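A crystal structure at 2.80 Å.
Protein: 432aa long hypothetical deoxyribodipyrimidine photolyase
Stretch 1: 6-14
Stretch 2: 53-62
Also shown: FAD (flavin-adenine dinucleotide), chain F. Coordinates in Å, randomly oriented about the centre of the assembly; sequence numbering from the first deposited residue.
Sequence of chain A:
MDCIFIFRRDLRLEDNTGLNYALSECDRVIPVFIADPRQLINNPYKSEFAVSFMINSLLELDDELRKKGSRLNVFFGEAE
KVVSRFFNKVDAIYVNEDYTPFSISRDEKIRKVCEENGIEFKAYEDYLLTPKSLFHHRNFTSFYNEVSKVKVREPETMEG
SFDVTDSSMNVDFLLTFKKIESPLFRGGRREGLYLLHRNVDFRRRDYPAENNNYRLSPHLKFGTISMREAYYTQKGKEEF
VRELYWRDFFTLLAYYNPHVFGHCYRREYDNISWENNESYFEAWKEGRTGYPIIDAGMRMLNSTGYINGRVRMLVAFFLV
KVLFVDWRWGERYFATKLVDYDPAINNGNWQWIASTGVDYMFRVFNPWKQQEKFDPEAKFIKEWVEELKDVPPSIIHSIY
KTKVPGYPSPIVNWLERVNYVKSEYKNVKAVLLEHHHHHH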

# COMPACT_ATOMS: atom_id res chain seq x y z
N ILE A 6 -20.26 3.88 -6.05
CA ILE A 6 -18.99 4.00 -6.74
C ILE A 6 -17.87 3.26 -6.03
O ILE A 6 -17.49 3.61 -4.90
N PHE A 7 -17.34 2.22 -6.68
CA PHE A 7 -16.22 1.46 -6.13
C PHE A 7 -14.97 2.28 -6.35
O PHE A 7 -14.89 3.08 -7.28
N ARG A 8 -13.98 2.10 -5.49
CA ARG A 8 -12.73 2.81 -5.66
C ARG A 8 -11.56 1.98 -5.20
O ARG A 8 -10.66 1.69 -5.97
N ARG A 9 -11.63 1.56 -3.94
CA ARG A 9 -10.57 0.82 -3.27
C ARG A 9 -11.19 -0.31 -2.45
O ARG A 9 -10.51 -0.91 -1.59
N ASP A 10 -12.48 -0.55 -2.67
CA ASP A 10 -13.27 -1.57 -1.95
C ASP A 10 -13.79 -2.59 -2.96
O ASP A 10 -14.99 -2.85 -3.03
N LEU A 11 -12.88 -3.18 -3.72
CA LEU A 11 -13.24 -4.11 -4.78
C LEU A 11 -13.80 -5.47 -4.36
O LEU A 11 -13.16 -6.51 -4.56
N ARG A 12 -15.01 -5.46 -3.80
CA ARG A 12 -15.68 -6.67 -3.35
C ARG A 12 -17.15 -6.37 -3.14
O ARG A 12 -17.53 -5.19 -3.06
N LEU A 13 -17.97 -7.41 -3.04
CA LEU A 13 -19.40 -7.24 -2.81
C LEU A 13 -19.78 -7.68 -1.40
O LEU A 13 -20.88 -7.41 -0.93
N GLU A 14 -18.85 -8.34 -0.71
CA GLU A 14 -19.05 -8.83 0.65
C GLU A 14 -18.53 -7.84 1.68
O GLU A 14 -17.45 -7.29 1.53
N PHE A 53 -3.01 -5.36 -10.70
CA PHE A 53 -3.71 -6.02 -9.62
C PHE A 53 -5.11 -5.45 -9.47
O PHE A 53 -6.08 -6.20 -9.28
N MET A 54 -5.23 -4.13 -9.55
CA MET A 54 -6.53 -3.49 -9.44
C MET A 54 -7.43 -3.89 -10.62
O MET A 54 -8.59 -4.28 -10.43
N ILE A 55 -6.91 -3.80 -11.84
CA ILE A 55 -7.67 -4.19 -13.02
C ILE A 55 -8.12 -5.67 -12.89
O ILE A 55 -9.28 -6.01 -13.12
N ASN A 56 -7.20 -6.56 -12.53
CA ASN A 56 -7.58 -7.95 -12.37
C ASN A 56 -8.68 -8.09 -11.31
O ASN A 56 -9.65 -8.83 -11.50
N SER A 57 -8.54 -7.37 -10.20
CA SER A 57 -9.53 -7.42 -9.16
C SER A 57 -10.84 -6.85 -9.67
O SER A 57 -11.92 -7.32 -9.30
N LEU A 58 -10.76 -5.84 -10.53
CA LEU A 58 -11.95 -5.24 -11.12
C LEU A 58 -12.61 -6.23 -12.09
O LEU A 58 -13.84 -6.26 -12.20
N LEU A 59 -11.80 -7.03 -12.77
CA LEU A 59 -12.35 -8.04 -13.69
C LEU A 59 -13.11 -9.08 -12.88
O LEU A 59 -14.22 -9.47 -13.26
N GLU A 60 -12.52 -9.53 -11.77
CA GLU A 60 -13.16 -10.53 -10.92
C GLU A 60 -14.48 -10.00 -10.35
O GLU A 60 -15.48 -10.71 -10.33
N LEU A 61 -14.46 -8.74 -9.90
CA LEU A 61 -15.64 -8.09 -9.33
C LEU A 61 -16.76 -8.04 -10.36
O LEU A 61 -17.93 -8.19 -10.03
N ASP A 62 -16.38 -7.83 -11.62
CA ASP A 62 -17.35 -7.78 -12.69
C ASP A 62 -18.05 -9.14 -12.86
O ASP A 62 -19.23 -9.20 -13.19

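The two stretches meet through a small apolar contact that buries 332 Å², summed over both sides, with no direct hydrogen bond between them. Stretch 2 is helical throughout, and its backbone follows the i to i-4 pattern, as in Leu61 N to Ser57 O at 3.0 Å. Stretch 1 enters as a strand at Ile6 and passes into loop. The backbones come nearest at Arg12 and Leu61, whose CA atoms lie 6.1 Å apart.

Ile6 is out of reach of the helix and makes no contact. Phe7 is the first residue to engage: its CA-to-CB bond points toward the helix, and chi1 of -69° (m) with chi2 of -91° presents a ring face to Leu61. Leu61 CD2 sits 3.8 Å from Phe7 CD1. The same methyl carbon lies 3.9 Å from the ring centroid and 11° off the ring normal, so this is a CH-pi contact over the face.

The next three residues point away. Arg8 (chi1 m) makes no contact with the helix; its backbone Arg8 N donates to Asp10 OD1 at 2.9 Å with an N-H...acceptor angle of 164°, a well-aligned bond that ties the turn together. Asp10 takes the p rotamer at chi1 (45°), which places its carboxylate to receive that bond. Arg8 and Arg9 approach the flavin cofactor instead: Arg8 O is 3.6 Å from FAD N1, and Arg9 CD is 3.5 Å from FAD O2'. The helix reaches the same cofactor through Met54, whose SD lies 3.7 Å from FAD C9A.

Leu11 is the main contribution from stretch 1, with 98 Å² covered. It points toward the helix in the mt rotamer (chi1 -47°, chi2 -168°). Leu11 CD1 is 3.7 Å from Ser57 CB and 4.0 Å from Met54 CG, and Leu11 CD2 is 3.8 Å from Leu58 CD2. Ser57 can offer its CB to this apolar surface while its hydroxyl is satisfied within the helix, Ser57 OG donating to Phe53 O at 2.7 Å. The polar link is indirect: water 1 donates to Leu11 O at 3.0 Å and to Ser57 O at 2.9 Å, bridging two backbone carbonyls that could not hydrogen-bond to each other.

At Arg12 the side chain points away (chi1 61°, p), so the close approach is made by backbone: Arg12 N is 3.8 Å from Leu61 CD1. That amide is already used, donating to Asp10 O at 2.7 Å. Arg12 NE makes a weak bond to Glu14 O, 2.8 Å long but with an angle of 125°.

Leu13 starts sideways, yet its mt rotamer brings the end nearer, with Leu13 CD2 3.6 Å from Leu61 CD1. Leu61, rotamer tp with 104 Å² covered, is thus shared by Phe7, Arg12 and Leu13. Glu14 is exposed and takes no part.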

# COMPACT_ATOMS: atom_id res chain seq x y z
CB ILE A 6 -18.54 5.49 -6.89
CG1 ILE A 6 -19.60 6.30 -7.66
CG2 ILE A 6 -17.20 5.57 -7.63
CD1 ILE A 6 -19.27 7.78 -7.73
CB PHE A 7 -16.05 0.14 -6.87
CG PHE A 7 -17.14 -0.84 -6.62
CD1 PHE A 7 -17.04 -1.76 -5.59
CD2 PHE A 7 -18.27 -0.86 -7.43
CE1 PHE A 7 -18.05 -2.69 -5.36
CE2 PHE A 7 -19.29 -1.78 -7.22
CZ PHE A 7 -19.18 -2.70 -6.17
CB ARG A 8 -12.76 4.12 -4.88
CG ARG A 8 -13.85 5.08 -5.30
CD ARG A 8 -14.44 5.70 -4.07
NE ARG A 8 -14.64 7.12 -4.24
CZ ARG A 8 -14.71 7.99 -3.24
NH1 ARG A 8 -14.59 7.56 -1.99
NH2 ARG A 8 -14.90 9.28 -3.50
CB ARG A 9 -9.91 1.79 -2.30
CG ARG A 9 -8.45 1.85 -2.29
CD ARG A 9 -8.05 2.98 -1.33
NE ARG A 9 -7.58 2.29 -0.19
CZ ARG A 9 -7.73 2.49 1.10
NH1 ARG A 9 -7.14 1.59 1.84
NH2 ARG A 9 -8.40 3.49 1.66
CB ASP A 10 -14.46 -0.89 -1.26
CG ASP A 10 -15.18 0.14 -2.17
OD1 ASP A 10 -14.84 0.26 -3.37
OD2 ASP A 10 -16.10 0.84 -1.70
CB LEU A 11 -12.03 -4.30 -5.70
CG LEU A 11 -11.37 -2.98 -6.11
CD1 LEU A 11 -10.39 -3.23 -7.23
CD2 LEU A 11 -12.41 -1.99 -6.57
CB ARG A 12 -15.08 -7.14 -2.02
CG ARG A 12 -15.24 -6.12 -0.92
CD ARG A 12 -14.76 -6.63 0.43
NE ARG A 12 -15.15 -5.71 1.50
CZ ARG A 12 -14.54 -4.56 1.76
NH1 ARG A 12 -13.50 -4.18 1.02
NH2 ARG A 12 -14.97 -3.77 2.74
CB LEU A 13 -20.20 -8.05 -3.82
CG LEU A 13 -19.99 -7.75 -5.30
CD1 LEU A 13 -21.03 -8.53 -6.10
CD2 LEU A 13 -20.12 -6.26 -5.56
CB GLU A 14 -18.32 -10.15 0.85
CG GLU A 14 -18.89 -11.34 0.08
CD GLU A 14 -20.24 -11.81 0.62
OE1 GLU A 14 -20.50 -11.64 1.84
OE2 GLU A 14 -21.03 -12.37 -0.17
CB PHE A 53 -2.94 -5.84 -8.32
CG PHE A 53 -3.49 -6.64 -7.18
CD1 PHE A 53 -4.66 -6.27 -6.55
CD2 PHE A 53 -2.82 -7.78 -6.72
CE1 PHE A 53 -5.15 -7.01 -5.49
CE2 PHE A 53 -3.31 -8.51 -5.66
CZ PHE A 53 -4.48 -8.13 -5.04
CB MET A 54 -6.32 -1.98 -9.41
CG MET A 54 -7.58 -1.18 -9.27
SD MET A 54 -7.17 0.56 -9.38
CE MET A 54 -7.19 0.78 -11.16
CB ILE A 55 -6.81 -4.06 -14.31
CG1 ILE A 55 -6.13 -2.69 -14.37
CG2 ILE A 55 -7.69 -4.26 -15.53
CD1 ILE A 55 -7.07 -1.56 -14.66
CB ASN A 56 -6.38 -8.81 -11.98
CG ASN A 56 -5.48 -9.11 -13.15
OD1 ASN A 56 -5.95 -9.27 -14.28
ND2 ASN A 56 -4.17 -9.21 -12.89
CB SER A 57 -9.06 -6.65 -7.94
OG SER A 57 -7.84 -7.20 -7.47
CB LEU A 58 -11.60 -3.93 -11.86
CG LEU A 58 -11.39 -2.71 -10.97
CD1 LEU A 58 -10.87 -1.54 -11.78
CD2 LEU A 58 -12.71 -2.35 -10.30
CB LEU A 59 -11.24 -8.73 -14.50
CG LEU A 59 -10.54 -7.85 -15.54
CD1 LEU A 59 -9.38 -8.60 -16.15
CD2 LEU A 59 -11.53 -7.42 -16.61
CB GLU A 60 -12.23 -10.95 -9.77
CG GLU A 60 -12.30 -12.45 -9.47
CD GLU A 60 -11.87 -12.84 -8.05
OE1 GLU A 60 -12.60 -12.52 -7.08
OE2 GLU A 60 -10.79 -13.47 -7.91
CB LEU A 61 -15.28 -6.67 -8.88
CG LEU A 61 -16.41 -5.81 -8.32
CD1 LEU A 61 -16.83 -6.34 -6.96
CD2 LEU A 61 -15.96 -4.35 -8.22
CB ASP A 62 -16.68 -7.38 -14.00
CG ASP A 62 -17.66 -7.31 -15.16
OD1 ASP A 62 -18.54 -6.43 -15.16
OD2 ASP A 62 -17.55 -8.16 -16.07
PA FAD F . -3.64 7.46 -5.70
O1A FAD F . -2.51 7.05 -4.85
O2A FAD F . -3.89 6.98 -7.07
O5B FAD F . -3.06 8.92 -6.09
C5B FAD F . -3.90 9.90 -6.70
C4B FAD F . -3.18 11.24 -6.86
O4B FAD F . -2.34 11.44 -5.71
C3B FAD F . -2.25 11.24 -8.07
O3B FAD F . -2.02 12.58 -8.50
C2B FAD F . -0.98 10.65 -7.46
O2B FAD F . 0.15 11.03 -8.24
C1B FAD F . -0.96 11.42 -6.14
N9A FAD F . -0.09 10.77 -5.13
C8A FAD F . -0.14 9.49 -4.76
N7A FAD F . 0.75 9.26 -3.80
C5A FAD F . 1.38 10.40 -3.56
C6A FAD F . 2.38 10.78 -2.67
N6A FAD F . 2.94 9.89 -1.85
N1A FAD F . 2.79 12.06 -2.65
C2A FAD F . 2.27 12.95 -3.48
N3A FAD F . 1.32 12.62 -4.34
C4A FAD F . 0.86 11.36 -4.41
N1 FAD F . -9.43 4.42 -7.96
C2 FAD F . -10.43 4.87 -8.83
O2 FAD F . -11.56 5.09 -8.40
N3 FAD F . -10.13 5.11 -10.18
C4 FAD F . -8.82 4.92 -10.65
O4 FAD F . -8.56 5.12 -11.83
C4X FAD F . -7.82 4.49 -9.78
N5 FAD F . -6.50 4.36 -10.23
C5X FAD F . -5.49 3.95 -9.35
C6 FAD F . -4.17 3.91 -9.78
C7 FAD F . -3.14 3.60 -8.89
C7M FAD F . -1.70 3.57 -9.40
C8 FAD F . -3.45 3.32 -7.56
C8M FAD F . -2.35 2.98 -6.56
C9 FAD F . -4.77 3.36 -7.13
C9A FAD F . -5.80 3.67 -8.02
N10 FAD F . -7.13 3.76 -7.58
C10 FAD F . -8.13 4.24 -8.44
C1' FAD F . -7.49 3.43 -6.18
C2' FAD F . -7.24 4.58 -5.21
O2' FAD F . -6.40 4.13 -4.14
C3' FAD F . -8.56 5.13 -4.67
O3' FAD F . -9.33 5.68 -5.75
C4' FAD F . -8.31 6.21 -3.61
O4' FAD F . -9.56 6.53 -2.98
C5' FAD F . -7.72 7.47 -4.25
O5' FAD F . -6.82 8.13 -3.35
P FAD F . -5.25 7.79 -3.39
O1P FAD F . -4.57 8.80 -2.54
O2P FAD F . -5.04 6.36 -3.10
O3P FAD F . -4.90 8.12 -4.93
O HOH W 1 -12.01 -8.36 -6.60